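Local structure of PHOX (Pseudomonas fluorescens, 4AMF) at residues A[63-68]-A[84-89]; A[187-192]-A[244-249]. The protein probably hydrolyses phosphate esters as an alkaline phosphatase, using an iron-calcium cofactor held within a beta-propeller. All coordinates share one frame; numbering follows the deposited sequence. Where two conformers were deposited one is given.

Contact 1: A[63-68]-A[84-89]. With FEO (mu-oxo-diiron), chain I; ACP (phosphomethylphosphonic acid adenylate ester), chain C; EDO (1,2-ethanediol), chain K.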
ATOM      1  N   ASN A  63       2.841  12.447   2.765  1.00 12.04           N
ATOM      2  CA  ASN A  63       1.850  11.387   2.757  1.00  9.88           C
ATOM      3  C   ASN A  63       2.436  10.008   2.985  1.00 11.87           C
ATOM      4  O   ASN A  63       2.277   9.087   2.163  1.00 12.44           O
ATOM      5  CB  ASN A  63       1.003  11.488   1.496  1.00 10.67           C
ATOM      6  CG  ASN A  63       0.130  12.717   1.464  1.00 13.80           C
ATOM      7  OD1 ASN A  63      -0.106  13.364   2.473  1.00 15.40           O
ATOM      8  ND2 ASN A  63      -0.432  13.008   0.323  1.00 12.51           N
ATOM      9  N   ASN A  64       3.053   9.836   4.169  0.50  9.80           N
ATOM     10  CA  ASN A  64       3.607   8.546   4.551  0.50  9.90           C
ATOM     11  C   ASN A  64       2.526   7.469   4.523  0.50 12.22           C
ATOM     12  O   ASN A  64       1.358   7.724   4.855  0.50 11.79           O
ATOM     13  CB  ASN A  64       4.372   8.559   5.884  0.50 13.95           C
ATOM     14  CG  ASN A  64       3.625   9.174   7.023  0.50 26.97           C
ATOM     15  OD1 ASN A  64       3.723  10.383   7.252  0.50 24.53           O
ATOM     16  ND2 ASN A  64       2.880   8.361   7.765  0.50 20.73           N
ATOM     17  N   ASP A  65       2.910   6.277   4.066  1.00 10.28           N
ATOM     18  CA  ASP A  65       1.970   5.184   3.835  1.00  8.61           C
ATOM     19  C   ASP A  65       2.542   3.853   4.338  1.00 12.76           C
ATOM     20  O   ASP A  65       2.930   3.798   5.495  1.00 12.97           O
ATOM     21  CB  ASP A  65       1.582   5.244   2.340  1.00  8.79           C
ATOM     22  CG  ASP A  65       0.307   4.590   1.909  1.00 13.79           C
ATOM     23  OD1 ASP A  65      -0.191   3.735   2.643  1.00 13.43           O
ATOM     24  OD2 ASP A  65      -0.246   5.019   0.873  1.00 16.30           O
ATOM     25  N   GLY A  66       2.641   2.807   3.522  1.00 10.94           N
ATOM     26  CA  GLY A  66       3.166   1.535   3.978  1.00 11.20           C
ATOM     27  C   GLY A  66       4.567   1.650   4.537  1.00 14.65           C
ATOM     28  O   GLY A  66       5.366   2.464   4.071  1.00 12.26           O
ATOM     29  N   MET A  67       4.867   0.848   5.551  1.00 11.67           N
ATOM     30  CA  MET A  67       6.155   0.867   6.219  1.00 10.79           C
ATOM     31  C   MET A  67       6.498  -0.448   6.890  1.00 12.14           C
ATOM     32  O   MET A  67       5.595  -1.196   7.321  1.00 11.81           O
ATOM     33  CB  MET A  67       6.215   1.998   7.242  1.00 12.04           C
ATOM     34  CG  MET A  67       5.196   1.863   8.352  1.00 13.82           C
ATOM     35  SD  MET A  67       5.287   3.315   9.412  1.00 16.94           S
ATOM     36  CE  MET A  67       3.842   3.135  10.347  1.00 13.54           C
ATOM     37  N   SER A  68       7.802  -0.738   7.012  1.00 11.85           N
ATOM     38  CA  SER A  68       8.300  -1.914   7.690  1.00 12.13           C
ATOM     39  C   SER A  68       9.415  -1.531   8.641  1.00 15.34           C
ATOM     40  O   SER A  68      10.173  -0.600   8.359  1.00 13.02           O
ATOM     41  CB  SER A  68       8.820  -2.940   6.692  1.00 12.78           C
ATOM     42  OG  SER A  68       7.756  -3.473   5.928  1.00 15.30           O
ATOM     43  N   ASN A  84       7.091   4.395   3.119  1.00  8.99           N
ATOM     44  CA  ASN A  84       6.682   4.915   1.821  1.00  9.28           C
ATOM     45  C   ASN A  84       6.136   6.323   1.932  1.00 12.33           C
ATOM     46  O   ASN A  84       5.500   6.655   2.919  1.00 11.66           O
ATOM     47  CB  ASN A  84       5.607   4.083   1.193  1.00 10.44           C
ATOM     48  CG  ASN A  84       6.084   2.720   0.789  1.00 13.61           C
ATOM     49  OD1 ASN A  84       7.289   2.433   0.728  1.00 13.42           O
ATOM     50  ND2 ASN A  84       5.156   1.915   0.396  1.00 15.02           N
ATOM     51  N   ASN A  85       6.290   7.101   0.877  1.00  9.94           N
ATOM     52  CA  ASN A  85       5.772   8.470   0.765  1.00  7.61           C
ATOM     53  C   ASN A  85       4.992   8.444  -0.564  1.00 11.25           C
ATOM     54  O   ASN A  85       5.561   8.387  -1.615  1.00 12.32           O
ATOM     55  CB  ASN A  85       6.898   9.480   0.770  1.00  9.26           C
ATOM     56  CG  ASN A  85       7.670   9.399   2.051  1.00 12.14           C
ATOM     57  OD1 ASN A  85       8.874   9.107   2.053  1.00 14.96           O
ATOM     58  ND2 ASN A  85       7.025   9.793   3.115  1.00 15.13           N
ATOM     59  N   GLU A  86       3.674   8.390  -0.478  1.00 11.60           N
ATOM     60  CA  GLU A  86       2.839   8.082  -1.654  1.00 10.28           C
ATOM     61  C   GLU A  86       2.592   9.208  -2.612  1.00 14.20           C
ATOM     62  O   GLU A  86       2.639   8.999  -3.831  1.00 14.54           O
ATOM     63  CB  GLU A  86       1.501   7.468  -1.162  1.00 10.03           C
ATOM     64  CG  GLU A  86       0.694   6.872  -2.332  1.00  8.36           C
ATOM     65  CD  GLU A  86      -0.688   6.379  -2.013  1.00 13.76           C
ATOM     66  OE1 GLU A  86      -1.389   7.039  -1.221  1.00 16.75           O
ATOM     67  OE2 GLU A  86      -1.015   5.264  -2.472  1.00 11.27           O
ATOM     68  N   TYR A  87       2.260  10.405  -2.105  1.00 11.86           N
ATOM     69  CA  TYR A  87       1.930  11.517  -2.965  1.00 11.71           C
ATOM     70  C   TYR A  87       2.068  12.814  -2.196  1.00 13.07           C
ATOM     71  O   TYR A  87       2.576  12.793  -1.072  1.00 13.11           O
ATOM     72  CB  TYR A  87       0.559  11.344  -3.661  1.00 11.07           C
ATOM     73  CG  TYR A  87      -0.676  11.367  -2.787  1.00 11.44           C
ATOM     74  CD1 TYR A  87      -1.001  10.291  -1.988  1.00 13.21           C
ATOM     75  CD2 TYR A  87      -1.530  12.470  -2.775  1.00 11.65           C
ATOM     76  CE1 TYR A  87      -2.181  10.272  -1.241  1.00 13.02           C
ATOM     77  CE2 TYR A  87      -2.722  12.449  -2.058  1.00 12.69           C
ATOM     78  CZ  TYR A  87      -2.991  11.389  -1.212  1.00 12.26           C
ATOM     79  OH  TYR A  87      -4.179  11.312  -0.522  1.00 14.49           O
ATOM     80  N   THR A  88       1.612  13.922  -2.742  1.00 11.82           N
ATOM     81  CA  THR A  88       1.733  15.184  -2.041  1.00 10.92           C
ATOM     82  C   THR A  88       0.463  15.976  -2.146  1.00 17.51           C
ATOM     83  O   THR A  88      -0.417  15.686  -2.956  1.00 18.59           O
ATOM     84  CB  THR A  88       2.975  15.929  -2.512  1.00 17.06           C
ATOM     85  OG1 THR A  88       3.180  17.088  -1.674  1.00 17.04           O
ATOM     86  CG2 THR A  88       2.898  16.346  -3.988  1.00 13.99           C
ATOM     87  N   ASN A  89       0.364  16.999  -1.308  1.00 15.92           N
ATOM     88  CA  ASN A  89      -0.830  17.838  -1.212  1.00 14.85           C
ATOM     89  C   ASN A  89      -0.435  19.214  -1.660  1.00 17.24           C
ATOM     90  O   ASN A  89       0.232  19.937  -0.917  1.00 15.83           O
ATOM     91  CB  ASN A  89      -1.331  17.831   0.252  1.00 16.53           C
ATOM     92  CG  ASN A  89      -1.393  16.420   0.822  1.00 15.84           C
ATOM     93  OD1 ASN A  89      -2.101  15.553   0.300  1.00 17.54           O
ATOM     94  ND2 ASN A  89      -0.584  16.100   1.833  1.00 15.90           N
TER
HETATM   95 FE1  FEO I1595      -2.482   3.907  -2.187  0.87 12.30          FE
HETATM   96 FE2  FEO I1595      -4.963   1.706  -2.817  0.99 12.82          FE
HETATM   97  O   FEO I1595      -3.837   2.685  -1.556  1.00 13.17           O
HETATM   98  PG  ACP C1589      -5.569   4.817  -2.504  0.81 13.11           P
HETATM   99  O1G ACP C1589      -5.784   4.824  -0.929  0.81 12.20           O
HETATM  100  O2G ACP C1589      -4.011   5.241  -2.814  0.81 12.72           O
HETATM  101  O3G ACP C1589      -5.993   3.448  -3.125  0.81 13.01           O
HETATM  102  PB  ACP C1589      -8.180   6.104  -2.401  0.81 12.96           P
HETATM  103  O1B ACP C1589      -8.683   4.778  -1.990  0.81 14.17           O
HETATM  104  O2B ACP C1589      -8.039   7.250  -1.374  0.81 12.85           O
HETATM  105  C3B ACP C1589      -6.668   5.971  -3.281  0.81 11.40           C
HETATM  106  PA  ACP C1589     -10.002   7.812  -3.910  0.81 18.71           P
HETATM  107  O1A ACP C1589      -9.031   8.895  -4.173  0.81 24.27           O
HETATM  108  O2A ACP C1589     -11.232   8.043  -3.090  0.81 26.70           O
HETATM  109  O3A ACP C1589      -9.293   6.510  -3.431  0.81 14.62           O
HETATM  110  O5' ACP C1589     -10.642   7.318  -5.353  0.81 15.93           O
HETATM  111  C5' ACP C1589     -11.361   6.080  -5.469  0.81 14.67           C
HETATM  112  C4' ACP C1589     -10.767   5.211  -6.547  0.81 13.77           C
HETATM  113  O4' ACP C1589     -11.037   5.807  -7.831  0.81 11.17           O
HETATM  114  C3' ACP C1589      -9.266   4.934  -6.521  0.81 11.79           C
HETATM  115  O3' ACP C1589      -9.013   3.591  -6.943  0.81 11.32           O
HETATM  116  C2' ACP C1589      -8.711   5.994  -7.473  0.81 11.37           C
HETATM  117  O2' ACP C1589      -7.468   5.580  -8.023  0.81 14.98           O
HETATM  118  C1' ACP C1589      -9.830   6.090  -8.518  0.81 12.58           C
HETATM  119  N9  ACP C1589      -9.967   7.392  -9.159  0.81 12.60           N
HETATM  120  C8  ACP C1589      -9.780   8.629  -8.597  0.81 16.09           C
HETATM  121  N7  ACP C1589      -9.986   9.629  -9.419  0.81 18.36           N
HETATM  122  C5  ACP C1589     -10.331   9.008 -10.611  0.81 15.77           C
HETATM  123  C6  ACP C1589     -10.610   9.511 -11.900  0.81 21.61           C
HETATM  124  N6  ACP C1589     -10.512  10.802 -12.233  0.81 21.60           N
HETATM  125  N1  ACP C1589     -10.906   8.616 -12.872  0.81 23.17           N
HETATM  126  C2  ACP C1589     -10.898   7.312 -12.572  0.81 22.36           C
HETATM  127  N3  ACP C1589     -10.625   6.725 -11.401  0.81 18.61           N
HETATM  128  C4  ACP C1589     -10.341   7.630 -10.461  0.81 13.93           C
HETATM  129  C1  EDO K1598      -1.182  17.376   5.431  1.00 20.08           C
HETATM  130  O1  EDO K1598      -2.234  17.164   4.482  0.50 20.48           O
HETATM  131  C2  EDO K1598      -0.064  18.216   4.779  1.00 21.26           C
HETATM  132  O2  EDO K1598       0.098  17.845   3.458  0.18 23.48           O
HETATM  133  O   HOH W   1      -2.647   4.461   0.082  1.00 14.86           O
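Asn63 and Asn89 face each other amide to amide at the open end of the antiparallel beta hairpin formed by strands 64-72 and 78-85 in the propeller. Two hydrogen bonds pair them: Asn89 ND2 to Asn63 OD1 at 2.9 Å, and Asn63 ND2 to Asn89 OD1 at 3.0 Å. The amide planes are turned 56° apart, so the pair is twisted; Asn63 ND2 meets Asn89 OD1 from above its carbonyl plane. Asn63, which has the most surface buried here, has CG anti to its carbonyl carbon. This sends the amide across to segment 84-89, where ND2 also lies 3.2 Å above the centre of the Tyr87 ring. Its carbonyl O accepts Glu86 N in an almost straight bond, 175° at the hydrogen, which carries the pairing on beyond the end of strand 78-85.

Asn84 ties the strands themselves. Its backbone N reaches Gly66 O at 2.8 Å and its O takes Asp65 N, the bonds on one side of the non-hydrogen-bonded pair Asn64-Asn85. The Asn84 side chain turns out of the hairpin to Thr187 and to strand 174-179, where ND2 serves the carbonyls of Cys175 and Ala176.

Asp65 and Glu86 bring the hairpin to the cofactor. Their carboxylates stand 84° apart with Asp65 OD2 3.1 Å from Glu86 OE1, two acceptors and therefore not bonded; the iron and its water beside them probably temper the repulsion. Asp65 acts from the second shell, its OD1 held by Thr530 and its OD2 3.9 Å from FE1. Glu86, its chain extended beyond CG, binds FE1 through OE2 at 2.0 Å, whereas Asp65 OD2 accepts a 2.6 Å hydrogen bond from the water coordinated to that same iron.

Contact 2: A[187-192]-A[244-249]. With ACP (phosphomethylphosphonic acid adenylate ester), chain C; FEO (mu-oxo-diiron), chain I.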
ATOM      1  N   THR A 187       8.615  -1.977  -2.046  1.00 11.23           N
ATOM      2  CA  THR A 187       7.746  -0.802  -2.118  1.00 10.01           C
ATOM      3  C   THR A 187       6.988  -0.933  -3.399  1.00 14.56           C
ATOM      4  O   THR A 187       7.553  -1.372  -4.407  1.00 13.42           O
ATOM      5  CB  THR A 187       8.491   0.530  -1.958  1.00 15.41           C
ATOM      6  OG1 THR A 187       7.523   1.585  -1.942  1.00 12.62           O
ATOM      7  CG2 THR A 187       9.514   0.802  -3.036  1.00 12.41           C
ATOM      8  N   CYS A 188       5.731  -0.532  -3.379  1.00 12.99           N
ATOM      9  CA  CYS A 188       4.775  -0.788  -4.440  1.00 12.00           C
ATOM     10  C   CYS A 188       4.286   0.449  -5.116  1.00 14.29           C
ATOM     11  O   CYS A 188       3.722   1.306  -4.435  1.00 14.43           O
ATOM     12  CB  CYS A 188       3.619  -1.558  -3.815  1.00 11.13           C
ATOM     13  SG  CYS A 188       4.081  -3.224  -3.304  1.00 14.74           S
ATOM     14  N   GLU A 189       4.471   0.546  -6.459  1.00 11.49           N
ATOM     15  CA  GLU A 189       3.998   1.693  -7.259  1.00 10.75           C
ATOM     16  C   GLU A 189       2.549   1.412  -7.622  1.00 13.09           C
ATOM     17  O   GLU A 189       2.265   0.429  -8.320  1.00 13.14           O
ATOM     18  CB  GLU A 189       4.868   1.860  -8.518  1.00 11.84           C
ATOM     19  CG  GLU A 189       6.303   2.161  -8.151  1.00 11.28           C
ATOM     20  CD  GLU A 189       7.340   2.026  -9.247  1.00 14.39           C
ATOM     21  OE1 GLU A 189       7.020   1.545 -10.364  1.00 12.75           O
ATOM     22  OE2 GLU A 189       8.477   2.484  -8.996  1.00 15.97           O
ATOM     23  N   GLU A 190       1.640   2.254  -7.132  1.00 11.28           N
ATOM     24  CA  GLU A 190       0.211   2.083  -7.310  1.00 10.86           C
ATOM     25  C   GLU A 190      -0.335   3.032  -8.377  1.00 12.23           C
ATOM     26  O   GLU A 190      -0.323   2.680  -9.566  1.00 12.43           O
ATOM     27  CB  GLU A 190      -0.512   2.221  -5.989  1.00 11.50           C
ATOM     28  CG  GLU A 190      -1.997   1.926  -6.042  1.00 10.47           C
ATOM     29  CD  GLU A 190      -2.746   2.456  -4.842  1.00 16.36           C
ATOM     30  OE1 GLU A 190      -2.266   3.435  -4.222  1.00 14.32           O
ATOM     31  OE2 GLU A 190      -3.785   1.860  -4.476  1.00 11.78           O
ATOM     32  N   ASN A 191      -0.803   4.234  -8.020  1.00 10.01           N
ATOM     33  CA  ASN A 191      -1.450   5.118  -9.006  1.00 10.13           C
ATOM     34  C   ASN A 191      -0.448   5.943  -9.827  1.00 14.80           C
ATOM     35  O   ASN A 191      -0.600   7.143 -10.019  1.00 12.60           O
ATOM     36  CB  ASN A 191      -2.497   5.988  -8.318  1.00 10.68           C
ATOM     37  CG  ASN A 191      -3.699   5.143  -7.920  1.00 14.95           C
ATOM     38  OD1 ASN A 191      -4.255   4.440  -8.769  1.00 14.54           O
ATOM     39  ND2 ASN A 191      -4.040   5.093  -6.635  1.00 15.12           N
ATOM     40  N   PHE A 192       0.542   5.261 -10.366  1.00 12.86           N
ATOM     41  CA  PHE A 192       1.604   5.894 -11.152  1.00 12.02           C
ATOM     42  C   PHE A 192       1.098   6.550 -12.445  1.00 14.23           C
ATOM     43  O   PHE A 192       1.650   7.554 -12.870  1.00 13.67           O
ATOM     44  CB  PHE A 192       2.701   4.868 -11.470  1.00 13.35           C
ATOM     45  CG  PHE A 192       2.316   3.830 -12.499  1.00 13.27           C
ATOM     46  CD1 PHE A 192       1.633   2.685 -12.133  1.00 13.44           C
ATOM     47  CD2 PHE A 192       2.627   4.007 -13.833  1.00 12.14           C
ATOM     48  CE1 PHE A 192       1.265   1.742 -13.088  1.00 13.55           C
ATOM     49  CE2 PHE A 192       2.228   3.089 -14.780  1.00 14.41           C
ATOM     50  CZ  PHE A 192       1.547   1.957 -14.410  1.00 12.98           C
ATOM     51  N   TRP A 244       5.629  -1.103 -10.795  1.00 11.81           N
ATOM     52  CA  TRP A 244       6.336  -2.318 -10.408  1.00 10.95           C
ATOM     53  C   TRP A 244       6.570  -2.319  -8.926  1.00 13.22           C
ATOM     54  O   TRP A 244       6.449  -1.296  -8.240  1.00 13.18           O
ATOM     55  CB  TRP A 244       7.702  -2.385 -11.105  1.00 10.00           C
ATOM     56  CG  TRP A 244       7.644  -2.240 -12.598  1.00 10.95           C
ATOM     57  CD1 TRP A 244       7.823  -1.100 -13.312  1.00 13.85           C
ATOM     58  CD2 TRP A 244       7.401  -3.283 -13.569  1.00 10.66           C
ATOM     59  NE1 TRP A 244       7.717  -1.356 -14.657  1.00 12.68           N
ATOM     60  CE2 TRP A 244       7.472  -2.688 -14.846  1.00 12.40           C
ATOM     61  CE3 TRP A 244       7.149  -4.655 -13.485  1.00 10.97           C
ATOM     62  CZ2 TRP A 244       7.324  -3.414 -16.021  1.00 11.23           C
ATOM     63  CZ3 TRP A 244       6.964  -5.374 -14.653  1.00 10.44           C
ATOM     64  CH2 TRP A 244       7.081  -4.758 -15.911  1.00 11.36           C
ATOM     65  N   VAL A 245       6.958  -3.473  -8.459  1.00 10.59           N
ATOM     66  CA  VAL A 245       7.399  -3.697  -7.073  1.00  9.79           C
ATOM     67  C   VAL A 245       8.915  -3.403  -7.105  1.00 13.78           C
ATOM     68  O   VAL A 245       9.610  -3.928  -7.960  1.00 13.58           O
ATOM     69  CB  VAL A 245       7.113  -5.118  -6.598  1.00 12.07           C
ATOM     70  CG1 VAL A 245       7.681  -5.353  -5.182  1.00 10.41           C
ATOM     71  CG2 VAL A 245       5.615  -5.392  -6.630  1.00 12.99           C
ATOM     72  N   VAL A 246       9.401  -2.599  -6.168  1.00 12.37           N
ATOM     73  CA  VAL A 246      10.802  -2.175  -6.116  1.00 10.41           C
ATOM     74  C   VAL A 246      11.420  -2.694  -4.831  1.00 11.81           C
ATOM     75  O   VAL A 246      10.821  -2.583  -3.772  1.00 11.46           O
ATOM     76  CB  VAL A 246      10.905  -0.632  -6.194  1.00 12.64           C
ATOM     77  CG1 VAL A 246      12.373  -0.194  -6.275  1.00 13.12           C
ATOM     78  CG2 VAL A 246      10.144  -0.093  -7.403  1.00 13.07           C
ATOM     79  N   GLU A 247      12.576  -3.331  -4.937  1.00 10.15           N
ATOM     80  CA  GLU A 247      13.259  -3.901  -3.783  1.00  8.72           C
ATOM     81  C   GLU A 247      14.378  -2.958  -3.349  1.00 12.01           C
ATOM     82  O   GLU A 247      15.211  -2.534  -4.159  1.00 11.87           O
ATOM     83  CB  GLU A 247      13.815  -5.288  -4.125  1.00  9.71           C
ATOM     84  CG  GLU A 247      14.365  -6.053  -2.955  1.00 11.59           C
ATOM     85  CD  GLU A 247      14.683  -7.497  -3.271  1.00 16.80           C
ATOM     86  OE1 GLU A 247      14.626  -7.892  -4.460  1.00 14.62           O
ATOM     87  OE2 GLU A 247      15.115  -8.198  -2.332  1.00 16.18           O
ATOM     88  N   ILE A 248      14.419  -2.679  -2.040  1.00 10.85           N
ATOM     89  CA  ILE A 248      15.390  -1.783  -1.425  1.00  9.80           C
ATOM     90  C   ILE A 248      16.085  -2.516  -0.290  1.00 14.32           C
ATOM     91  O   ILE A 248      15.413  -3.184   0.501  1.00 14.08           O
ATOM     92  CB  ILE A 248      14.659  -0.508  -0.889  1.00 13.06           C
ATOM     93  CG1 ILE A 248      14.068   0.351  -2.029  1.00 13.16           C
ATOM     94  CG2 ILE A 248      15.574   0.359   0.008  1.00 14.61           C
ATOM     95  CD1 ILE A 248      12.897   1.226  -1.616  1.00 16.11           C
ATOM     96  N   ASP A 249      17.396  -2.266  -0.119  1.00 12.57           N
ATOM     97  CA  ASP A 249      18.155  -2.804   1.018  1.00 10.99           C
ATOM     98  C   ASP A 249      18.319  -1.657   2.016  1.00 15.00           C
ATOM     99  O   ASP A 249      19.129  -0.778   1.752  1.00 14.44           O
ATOM    100  CB  ASP A 249      19.531  -3.285   0.556  1.00 12.72           C
ATOM    101  CG  ASP A 249      20.358  -3.882   1.673  1.00 17.71           C
ATOM    102  OD1 ASP A 249      19.891  -3.861   2.825  1.00 17.40           O
ATOM    103  OD2 ASP A 249      21.462  -4.410   1.375  1.00 22.99           O
TER
HETATM  104  PG  ACP C1589      -5.569   4.817  -2.504  0.81 13.11           P
HETATM  105  O1G ACP C1589      -5.784   4.824  -0.929  0.81 12.20           O
HETATM  106  O2G ACP C1589      -4.011   5.241  -2.814  0.81 12.72           O
HETATM  107  O3G ACP C1589      -5.993   3.448  -3.125  0.81 13.01           O
HETATM  108  PB  ACP C1589      -8.180   6.104  -2.401  0.81 12.96           P
HETATM  109  O1B ACP C1589      -8.683   4.778  -1.990  0.81 14.17           O
HETATM  110  O2B ACP C1589      -8.039   7.250  -1.374  0.81 12.85           O
HETATM  111  C3B ACP C1589      -6.668   5.971  -3.281  0.81 11.40           C
HETATM  112  PA  ACP C1589     -10.002   7.812  -3.910  0.81 18.71           P
HETATM  113  O1A ACP C1589      -9.031   8.895  -4.173  0.81 24.27           O
HETATM  114  O2A ACP C1589     -11.232   8.043  -3.090  0.81 26.70           O
HETATM  115  O3A ACP C1589      -9.293   6.510  -3.431  0.81 14.62           O
HETATM  116  O5' ACP C1589     -10.642   7.318  -5.353  0.81 15.93           O
HETATM  117  C5' ACP C1589     -11.361   6.080  -5.469  0.81 14.67           C
HETATM  118  C4' ACP C1589     -10.767   5.211  -6.547  0.81 13.77           C
HETATM  119  O4' ACP C1589     -11.037   5.807  -7.831  0.81 11.17           O
HETATM  120  C3' ACP C1589      -9.266   4.934  -6.521  0.81 11.79           C
HETATM  121  O3' ACP C1589      -9.013   3.591  -6.943  0.81 11.32           O
HETATM  122  C2' ACP C1589      -8.711   5.994  -7.473  0.81 11.37           C
HETATM  123  O2' ACP C1589      -7.468   5.580  -8.023  0.81 14.98           O
HETATM  124  C1' ACP C1589      -9.830   6.090  -8.518  0.81 12.58           C
HETATM  125  N9  ACP C1589      -9.967   7.392  -9.159  0.81 12.60           N
HETATM  126  C8  ACP C1589      -9.780   8.629  -8.597  0.81 16.09           C
HETATM  127  N7  ACP C1589      -9.986   9.629  -9.419  0.81 18.36           N
HETATM  128  C5  ACP C1589     -10.331   9.008 -10.611  0.81 15.77           C
HETATM  129  C6  ACP C1589     -10.610   9.511 -11.900  0.81 21.61           C
HETATM  130  N6  ACP C1589     -10.512  10.802 -12.233  0.81 21.60           N
HETATM  131  N1  ACP C1589     -10.906   8.616 -12.872  0.81 23.17           N
HETATM  132  C2  ACP C1589     -10.898   7.312 -12.572  0.81 22.36           C
HETATM  133  N3  ACP C1589     -10.625   6.725 -11.401  0.81 18.61           N
HETATM  134  C4  ACP C1589     -10.341   7.630 -10.461  0.81 13.93           C
HETATM  135 FE1  FEO I1595      -2.482   3.907  -2.187  0.87 12.30          FE
HETATM  136 FE2  FEO I1595      -4.963   1.706  -2.817  0.99 12.82          FE
HETATM  137  O   FEO I1595      -3.837   2.685  -1.556  1.00 13.17           O
HETATM  138  O   HOH W   1      -2.647   4.461   0.082  1.00 14.86           O
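Thr187 pairs with Val246 and Cys188 with Val245, making strands 185-189 and 245-248 antiparallel neighbours in a mixed sheet of the propeller; the axes of 187-189 and 245-248 approach to 4.9 Å, with their directions 153° apart. The backbone evidence is a two-way exchange: Thr187 N donates to Val246 O at 2.9 Å, and Val246 N returns to Thr187 O at 2.8 Å. One more bond, Glu189 N to Trp244 O, continues the pairing.

The polar side-chain contact departs from the sheet pattern. Trp244 N turns to the carboxylate of Glu189, meeting OE1 at 3.0 Å from 38° out of the carboxylate plane, where regular pairing would use the Glu189 backbone carbonyl. With CG beside its own backbone N (chi1 -62°), the extended Glu189 chain lies against Trp244 O on its way to that amide. OE2 goes elsewhere, to Thr171 OG1 and a salt bridge with Lys259. Shortening Glu189 to an alanine is likely to leave Trp244 N without this acceptor and Lys259 without this carboxylate.

Apolar packing lies on both faces. On the Thr187 and Val246 face, the side chains of Thr187 and Ile248 cross obliquely, with Thr187 CG2 3.7 Å from Ile248 CD1, and Val115 of strand 114-123 touches both Thr187 and Ile248. The other face has the looser approach of Cys188 SG to Val245 CG2, 4.3 Å.

Metal binding follows directly where segment 187-192 leaves the strand. Glu190 bridges the two irons of the mu-oxo cluster with its carboxylate, OE1 binding FE1 at 2.1 Å and OE2 binding FE2 at 2.0 Å.

How the contacts relate
From the N terminus, contact 1 closes first: the chain leaves segment 63-68, turns through a hairpin with 15 intervening residues and returns at 84-89. Contact 2 opens only afterwards and spans 51 residues, six of them helical, between 187-192 and 244-249. The two are therefore in series, neither nested nor crossed. They belong to different sheets, one four-stranded and one mixed, with centres about 12 Å apart. Strand 174-179 links them, since Cys175 has backbone hydrogen bonds with both Gly66 and Cys188. A probable hydrogen bond between Asn84 OD1 and Thr187 OG1, 2.8 Å, is a direct tie, and both contacts end on the same iron, FE1, through Glu86 and Glu190.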